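Local coordinates for DNA-entry nuclease (Competence-specific nuclease) (Streptococcus agalactiae ILRI112, PDB 4QGO), which probably cleaves DNA without sequence specificity as a metal-dependent beta-beta-alpha nuclease of the His-Me finger clan, and serves the bacterium as a virulence factor, at residues L25-Q28 / I33-L36; Q12-N17 / V185-H190; G111-Y116 / V174-R179. The protein carries 1 engineered substitution. All coordinates share one frame; numbering follows the deposited sequence.

All three contacts reach the central seven-stranded antiparallel sheet, from its margin to its interior. Contact 1 is the partly buried hairpin at one edge, where two backbone hydrogen bonds do the joining and polar side chains lie on one face. Contact 2 is buried and aromatic: helix 12-22 settles on the beginning of strand 188-195. It touches contact 1 where Phe14 and Gln15 meet Tyr34. Contact 3, whose centre lies about 4 Å from that of the chain, is held by aliphatic packing and fixes the strand 108-112 unit against strand 170-177. That strand neighbours 188-195 in the sheet, so contacts 2 and 3 meet through backbone bonds, whereas contacts 1 and 3 do not touch.

Contact 1: L25-Q28 / I33-L36; sequences LPFQ and IYEL
Gln28 and Glu35 lock the beta hairpin of strands 27-30 and 33-36 as an antiparallel hydrogen-bonded pair. Gln28 N donates to Glu35 O at 3.0 Å; the return bond from Glu35 N reaches Gln28 O at 2.9 Å. Each acceptor also meets a CA-H: Phe27 CA sits 3.1 Å from Glu35 O, and Tyr34 CA lies 3.3 Å from Gln28 O. Each of these oxygens thus takes one N-H hydrogen bond, with a CA-H...O contact beside it.

The next pair, Phe27 and Leu36, is non-hydrogen-bonded, and its side chains pack instead, Phe27 CB on Leu36 CD2 at 3.6 Å. Phe27 has CG between its backbone N and carbonyl carbon (chi1 56°), which stands the ring up over its own strand. There it runs alongside Tyr34, both pointing the same way, with the planes turned 82° from each other and Phe27 CD1 3.6 Å from Tyr34 CD1. This apolar face is taken up by helix 12-22: Gln15 lies against both rings and Ile22 against Leu36.

On the other face Gln28 and Glu35 run out side by side as extended chains. In the conformer of Glu35 described here, one of two, the amide and carboxylate planes are stacked, only 1° from parallel.

Strand 27-30 is outermost in the seven-stranded sheet, while 33-36 continues inward through backbone bonds to Asn203 and Ala205 of strand 201-207. Beyond the ring pair, Tyr34 OH is hydrogen-bonded to the backbone O of Asp9.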
# COMPACT_ATOMS: atom_id res chain seq x y z
N LEU A 25 4.86 16.24 -8.37
CA LEU A 25 4.26 15.41 -9.42
C LEU A 25 2.79 15.76 -9.56
O LEU A 25 2.14 16.11 -8.57
CB LEU A 25 4.37 13.93 -9.07
CG LEU A 25 5.72 13.22 -9.10
CD1 LEU A 25 5.55 11.76 -8.71
CD2 LEU A 25 6.36 13.34 -10.48
N PRO A 26 2.26 15.68 -10.78
CA PRO A 26 0.82 15.90 -10.91
C PRO A 26 0.04 14.77 -10.25
O PRO A 26 0.53 13.64 -10.15
CB PRO A 26 0.58 15.89 -12.43
CG PRO A 26 1.80 15.29 -13.03
CD PRO A 26 2.93 15.50 -12.08
N PHE A 27 -1.14 15.09 -9.76
CA PHE A 27 -2.01 14.05 -9.26
C PHE A 27 -3.46 14.41 -9.47
O PHE A 27 -3.81 15.59 -9.59
CB PHE A 27 -1.73 13.72 -7.79
CG PHE A 27 -1.83 14.89 -6.86
CD1 PHE A 27 -3.05 15.30 -6.35
CD2 PHE A 27 -0.68 15.56 -6.47
CE1 PHE A 27 -3.13 16.38 -5.48
CE2 PHE A 27 -0.76 16.63 -5.60
CZ PHE A 27 -1.98 17.05 -5.11
N GLN A 28 -4.30 13.39 -9.56
CA GLN A 28 -5.74 13.63 -9.61
C GLN A 28 -6.48 12.53 -8.87
O GLN A 28 -6.04 11.38 -8.85
CB GLN A 28 -6.23 13.72 -11.05
CG GLN A 28 -5.98 12.47 -11.88
CD GLN A 28 -6.36 12.65 -13.33
OE1 GLN A 28 -5.49 12.74 -14.20
NE2 GLN A 28 -7.65 12.72 -13.60
N ILE A 33 -8.99 7.03 -5.31
CA ILE A 33 -7.54 7.06 -5.08
C ILE A 33 -6.91 8.24 -5.81
O ILE A 33 -7.60 8.96 -6.53
CB ILE A 33 -6.88 5.70 -5.45
CG1 ILE A 33 -7.17 5.27 -6.90
CG2 ILE A 33 -7.42 4.60 -4.52
CD1 ILE A 33 -6.39 6.02 -7.98
N TYR A 34 -5.61 8.47 -5.60
CA TYR A 34 -4.90 9.49 -6.37
C TYR A 34 -4.01 8.83 -7.40
O TYR A 34 -3.10 8.06 -7.06
CB TYR A 34 -4.08 10.41 -5.45
CG TYR A 34 -4.94 11.40 -4.70
CD1 TYR A 34 -5.27 12.62 -5.27
CD2 TYR A 34 -5.42 11.11 -3.43
CE1 TYR A 34 -6.06 13.53 -4.59
CE2 TYR A 34 -6.21 12.01 -2.75
CZ TYR A 34 -6.53 13.22 -3.33
OH TYR A 34 -7.32 14.12 -2.65
N GLU A 35 -4.29 9.12 -8.67
CA GLU A 35 -3.41 8.74 -9.75
C GLU A 35 -2.29 9.77 -9.76
O GLU A 35 -2.55 10.98 -9.70
CB GLU A 35 -4.19 8.78 -11.07
CG GLU A 35 -3.41 8.38 -12.29
CD GLU A 35 -4.22 8.54 -13.57
OE1 GLU A 35 -3.60 8.67 -14.65
OE2 GLU A 35 -5.47 8.55 -13.51
N LEU A 36 -1.04 9.30 -9.81
CA LEU A 36 0.11 10.19 -9.77
C LEU A 36 0.84 10.18 -11.10
O LEU A 36 0.99 9.13 -11.72
CB LEU A 36 1.11 9.71 -8.71
CG LEU A 36 0.53 9.43 -7.32
CD1 LEU A 36 1.65 9.01 -6.39
CD2 LEU A 36 -0.21 10.64 -6.78

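Contact 2: Q12-N17 / V185-H190; sequences QEFQNN and VPFAMH
Phe14 and Phe187 meet in a T-shaped (edge-to-face) stack, Phe187 turning its edge to one face of Phe14. The planes stand at 83° with centroids 5.4 Å apart, and Phe187 CE1 sits above the Phe14 plane, out toward the rim. In return, Phe14 CE2 lies in the plane of the Phe187 ring, 3.7 Å from Phe187 CD1. One face of Phe187 receives Asn17, whose CB makes a CH-pi contact 4.0 Å from the centroid of the Phe187 ring and only 17° off its normal.

This is how helix 12-22 docks on the sheet, at a classic beta bulge: Phe187 and Ala188 both face Leu177 of the neighbouring strand 170-177. Two positions of the helix, about one turn apart, do the holding, Phe14 at the edge of the Phe187 ring and Asn17 over its face. Phe14 carries CG anti to its own N (chi1 -175°), which sends the ring out from the helix to the bulge, where its CZ also meets Ala188 CB at 4.2 Å. Backbone oxygens of both segments join in. Asn17 O approaches Phe187 CZ to 3.4 Å, and at the edge of the other ring, near its plane, Phe187 O lies 3.4 Å from Phe14 CE2.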
# COMPACT_ATOMS: atom_id res chain seq x y z
N GLN A 12 -7.96 19.60 1.20
CA GLN A 12 -6.77 20.36 0.82
C GLN A 12 -5.58 19.89 1.65
O GLN A 12 -4.48 19.72 1.12
CB GLN A 12 -7.00 21.86 1.04
CG GLN A 12 -5.82 22.72 0.63
CD GLN A 12 -5.55 22.64 -0.86
OE1 GLN A 12 -6.37 23.05 -1.68
NE2 GLN A 12 -4.38 22.11 -1.22
N GLU A 13 -5.81 19.67 2.94
CA GLU A 13 -4.76 19.25 3.85
C GLU A 13 -4.16 17.90 3.43
O GLU A 13 -2.94 17.76 3.38
CB GLU A 13 -5.27 19.17 5.29
CG GLU A 13 -4.15 18.93 6.29
CD GLU A 13 -4.61 19.07 7.73
OE1 GLU A 13 -5.71 19.61 7.96
OE2 GLU A 13 -3.87 18.62 8.64
N PHE A 14 -5.02 16.94 3.11
CA PHE A 14 -4.53 15.66 2.61
C PHE A 14 -3.67 15.87 1.37
O PHE A 14 -2.58 15.30 1.25
CB PHE A 14 -5.68 14.70 2.28
CG PHE A 14 -5.21 13.33 1.88
CD1 PHE A 14 -4.77 13.09 0.58
CD2 PHE A 14 -5.18 12.30 2.80
CE1 PHE A 14 -4.31 11.85 0.22
CE2 PHE A 14 -4.71 11.06 2.43
CZ PHE A 14 -4.28 10.83 1.15
N GLN A 15 -4.17 16.68 0.44
CA GLN A 15 -3.46 16.91 -0.81
C GLN A 15 -2.12 17.61 -0.60
O GLN A 15 -1.16 17.33 -1.30
CB GLN A 15 -4.34 17.67 -1.81
CG GLN A 15 -5.52 16.85 -2.30
CD GLN A 15 -6.43 17.60 -3.25
OE1 GLN A 15 -5.99 18.13 -4.26
NE2 GLN A 15 -7.72 17.66 -2.91
N ASN A 16 -2.07 18.53 0.36
CA ASN A 16 -0.80 19.17 0.72
C ASN A 16 0.21 18.14 1.24
O ASN A 16 1.39 18.15 0.86
CB ASN A 16 -1.03 20.28 1.75
CG ASN A 16 -1.73 21.49 1.16
OD1 ASN A 16 -1.87 21.61 -0.06
ND2 ASN A 16 -2.18 22.40 2.02
N ASN A 17 -0.25 17.25 2.11
CA ASN A 17 0.62 16.19 2.61
C ASN A 17 1.11 15.29 1.48
O ASN A 17 2.29 14.92 1.43
CB ASN A 17 -0.09 15.38 3.70
CG ASN A 17 -0.22 16.15 5.00
OD1 ASN A 17 0.65 16.95 5.34
ND2 ASN A 17 -1.30 15.91 5.73
N VAL A 185 1.68 6.17 11.76
CA VAL A 185 0.84 5.57 10.73
C VAL A 185 0.97 6.38 9.44
O VAL A 185 0.93 7.61 9.47
CB VAL A 185 -0.65 5.57 11.18
CG1 VAL A 185 -1.55 4.94 10.11
CG2 VAL A 185 -0.81 4.86 12.51
N PRO A 186 1.13 5.70 8.30
CA PRO A 186 1.22 6.43 7.03
C PRO A 186 -0.14 7.01 6.65
O PRO A 186 -1.16 6.39 6.94
CB PRO A 186 1.65 5.35 6.03
CG PRO A 186 1.09 4.09 6.59
CD PRO A 186 1.20 4.24 8.10
N PHE A 187 -0.16 8.16 5.99
CA PHE A 187 -1.44 8.73 5.56
C PHE A 187 -1.87 8.19 4.19
O PHE A 187 -3.01 8.41 3.78
CB PHE A 187 -1.41 10.27 5.55
CG PHE A 187 -0.54 10.86 4.46
CD1 PHE A 187 -1.08 11.15 3.20
CD2 PHE A 187 0.80 11.12 4.69
CE1 PHE A 187 -0.27 11.68 2.19
CE2 PHE A 187 1.61 11.65 3.69
CZ PHE A 187 1.07 11.94 2.44
N ALA A 188 -0.96 7.50 3.50
CA ALA A 188 -1.29 6.91 2.21
C ALA A 188 -0.30 5.83 1.89
O ALA A 188 0.78 5.77 2.47
CB ALA A 188 -1.27 7.97 1.10
N MET A 189 -0.67 4.96 0.96
CA MET A 189 0.24 3.94 0.45
C MET A 189 0.53 4.20 -1.02
O MET A 189 -0.37 4.21 -1.85
CB MET A 189 -0.35 2.54 0.66
CG MET A 189 -0.56 2.17 2.12
SD MET A 189 0.98 1.84 3.00
CE MET A 189 1.31 0.16 2.46
N HIS A 190 1.81 4.42 -1.35
CA HIS A 190 2.22 4.69 -2.72
C HIS A 190 2.52 3.36 -3.42
O HIS A 190 3.41 2.64 -2.99
CB HIS A 190 3.46 5.59 -2.69
CG HIS A 190 3.92 6.07 -4.04
ND1 HIS A 190 5.12 6.73 -4.20
CD2 HIS A 190 3.35 6.01 -5.26
CE1 HIS A 190 5.27 7.05 -5.47
NE2 HIS A 190 4.21 6.63 -6.14

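Contact 3: G111-Y116 / V174-R179; sequences GALIAY and VTPLYR. Engineered in segment 111-116: Ala112 (natural residue His). With SO4 (sulfate ion), chain E.
The antiparallel pair of strands 108-112 and 135-139, consistent with the two strands of the beta-beta-alpha metal finger, is seated on the main sheet by Leu113 and Ile114, which follow directly after strand 108-112 and press on Val174 and Pro176 of strand 170-177. Leu113 does most of the work. Its CD2 tip comes across the proline ring at about a right angle, 3.6 Å from both Pro176 CG and Pro176 CD, while higher up the side chain Leu113 CB rests 3.9 Å from Val174 CG1.

Val174 divides its two methyls between the neighbours. With CG1 anti to the backbone N (chi1 177°), CG1 goes to Leu113, and CG2 slides past Ile114, meeting Ile114 CD1 at 3.9 Å. The same CG2 lies 3.5 Å from Leu113 O, so the Leu113 carbonyl is also part of the packing. Met189 of strand 188-195 lies against both Leu113 and Val174, and Ala66 of strand 66-70 touches Leu113 and Ile114. Asn134, just ahead of strand 135-139, hydrogen-bonds Ile114 N through OD1.

Ala115 occupies the N-cap position of helix 116-119. On the helix's first residue, Tyr116 OH donates to O2 of a sulfate ion at 2.8 Å, in the plane of the phenol ring; the sulfate, probably from the crystallisation liquor, is also hydrogen-bonded to Arg81 N.

Just before Leu113 stands Ala112, an engineered residue that is His in the natural sequence. Its place at the end of the first strand is consistent with the histidine that acts as general base in relatives, in a DRGH-like motif (here Asp-Lys-Gly-His in the natural sequence) of the His-Me finger nucleases.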
# COMPACT_ATOMS: atom_id res chain seq x y z
N GLY A 111 -2.00 -4.17 7.43
CA GLY A 111 -1.80 -3.94 6.01
C GLY A 111 -0.41 -4.29 5.51
O GLY A 111 0.56 -3.61 5.85
N ALA A 112 -0.30 -5.33 4.69
CA ALA A 112 0.99 -5.68 4.09
C ALA A 112 1.39 -4.70 3.01
O ALA A 112 0.56 -4.27 2.21
CB ALA A 112 0.92 -7.08 3.49
N LEU A 113 2.67 -4.34 2.97
CA LEU A 113 3.19 -3.55 1.85
C LEU A 113 3.24 -4.44 0.62
O LEU A 113 2.69 -4.10 -0.44
CB LEU A 113 4.58 -2.99 2.16
CG LEU A 113 4.63 -1.69 2.98
CD1 LEU A 113 3.99 -1.82 4.35
CD2 LEU A 113 6.09 -1.24 3.14
N ILE A 114 3.91 -5.58 0.76
CA ILE A 114 4.01 -6.58 -0.31
C ILE A 114 3.15 -7.78 0.07
O ILE A 114 3.41 -8.46 1.06
CB ILE A 114 5.46 -7.04 -0.53
CG1 ILE A 114 6.40 -5.84 -0.71
CG2 ILE A 114 5.53 -7.95 -1.74
CD1 ILE A 114 6.15 -5.03 -1.97
N ALA A 115 2.11 -8.04 -0.73
CA ALA A 115 1.13 -9.09 -0.46
C ALA A 115 1.70 -10.51 -0.44
O ALA A 115 2.57 -10.86 -1.23
CB ALA A 115 -0.03 -9.00 -1.46
N TYR A 116 1.16 -11.31 0.48
CA TYR A 116 1.52 -12.70 0.61
C TYR A 116 1.38 -13.44 -0.72
O TYR A 116 2.26 -14.20 -1.11
CB TYR A 116 0.64 -13.37 1.68
CG TYR A 116 0.96 -14.84 1.89
CD1 TYR A 116 2.09 -15.23 2.59
CD2 TYR A 116 0.14 -15.83 1.35
CE1 TYR A 116 2.40 -16.56 2.77
CE2 TYR A 116 0.44 -17.17 1.54
CZ TYR A 116 1.57 -17.52 2.24
OH TYR A 116 1.89 -18.85 2.43
N VAL A 174 6.36 -0.33 -3.28
CA VAL A 174 5.31 0.10 -2.36
C VAL A 174 5.94 0.92 -1.24
O VAL A 174 6.84 0.45 -0.54
CB VAL A 174 4.57 -1.10 -1.77
CG1 VAL A 174 3.54 -0.63 -0.76
CG2 VAL A 174 3.90 -1.92 -2.89
N THR A 175 5.47 2.15 -1.08
CA THR A 175 6.09 3.07 -0.13
C THR A 175 5.01 3.69 0.75
O THR A 175 4.17 4.44 0.26
CB THR A 175 6.83 4.20 -0.85
OG1 THR A 175 7.73 3.65 -1.84
CG2 THR A 175 7.64 5.04 0.14
N PRO A 176 5.03 3.38 2.05
CA PRO A 176 4.15 4.12 2.97
C PRO A 176 4.55 5.59 2.98
O PRO A 176 5.75 5.90 3.09
CB PRO A 176 4.45 3.48 4.33
CG PRO A 176 5.09 2.14 4.01
CD PRO A 176 5.86 2.38 2.74
N LEU A 177 3.56 6.47 2.86
CA LEU A 177 3.82 7.92 2.89
C LEU A 177 3.46 8.47 4.27
O LEU A 177 2.32 8.30 4.73
CB LEU A 177 3.03 8.64 1.80
CG LEU A 177 3.24 8.14 0.37
CD1 LEU A 177 2.45 9.01 -0.61
CD2 LEU A 177 4.72 8.13 0.01
N TYR A 178 4.44 9.07 4.94
CA TYR A 178 4.25 9.67 6.27
C TYR A 178 4.28 11.19 6.16
O TYR A 178 5.00 11.74 5.32
CB TYR A 178 5.34 9.21 7.25
CG TYR A 178 5.40 7.70 7.44
CD1 TYR A 178 4.57 7.06 8.35
CD2 TYR A 178 6.28 6.92 6.70
CE1 TYR A 178 4.62 5.69 8.52
CE2 TYR A 178 6.34 5.55 6.87
CZ TYR A 178 5.50 4.94 7.78
OH TYR A 178 5.55 3.58 7.94
N ARG A 179 3.49 11.88 6.99
CA ARG A 179 3.40 13.34 6.93
C ARG A 179 4.69 14.00 7.37
O ARG A 179 5.00 15.13 6.99
CB ARG A 179 2.32 13.87 7.86
CG ARG A 179 0.89 13.50 7.49
CD ARG A 179 -0.09 14.17 8.44
NE ARG A 179 0.20 13.84 9.83
CZ ARG A 179 -0.33 14.46 10.88
NH1 ARG A 179 -1.20 15.45 10.70
NH2 ARG A 179 -0.00 14.09 12.11
S SO4 E . 4.04 -20.41 5.05
O1 SO4 E . 3.26 -19.89 6.18
O2 SO4 E . 4.12 -19.39 4.01
O3 SO4 E . 5.38 -20.76 5.50
O4 SO4 E . 3.38 -21.61 4.53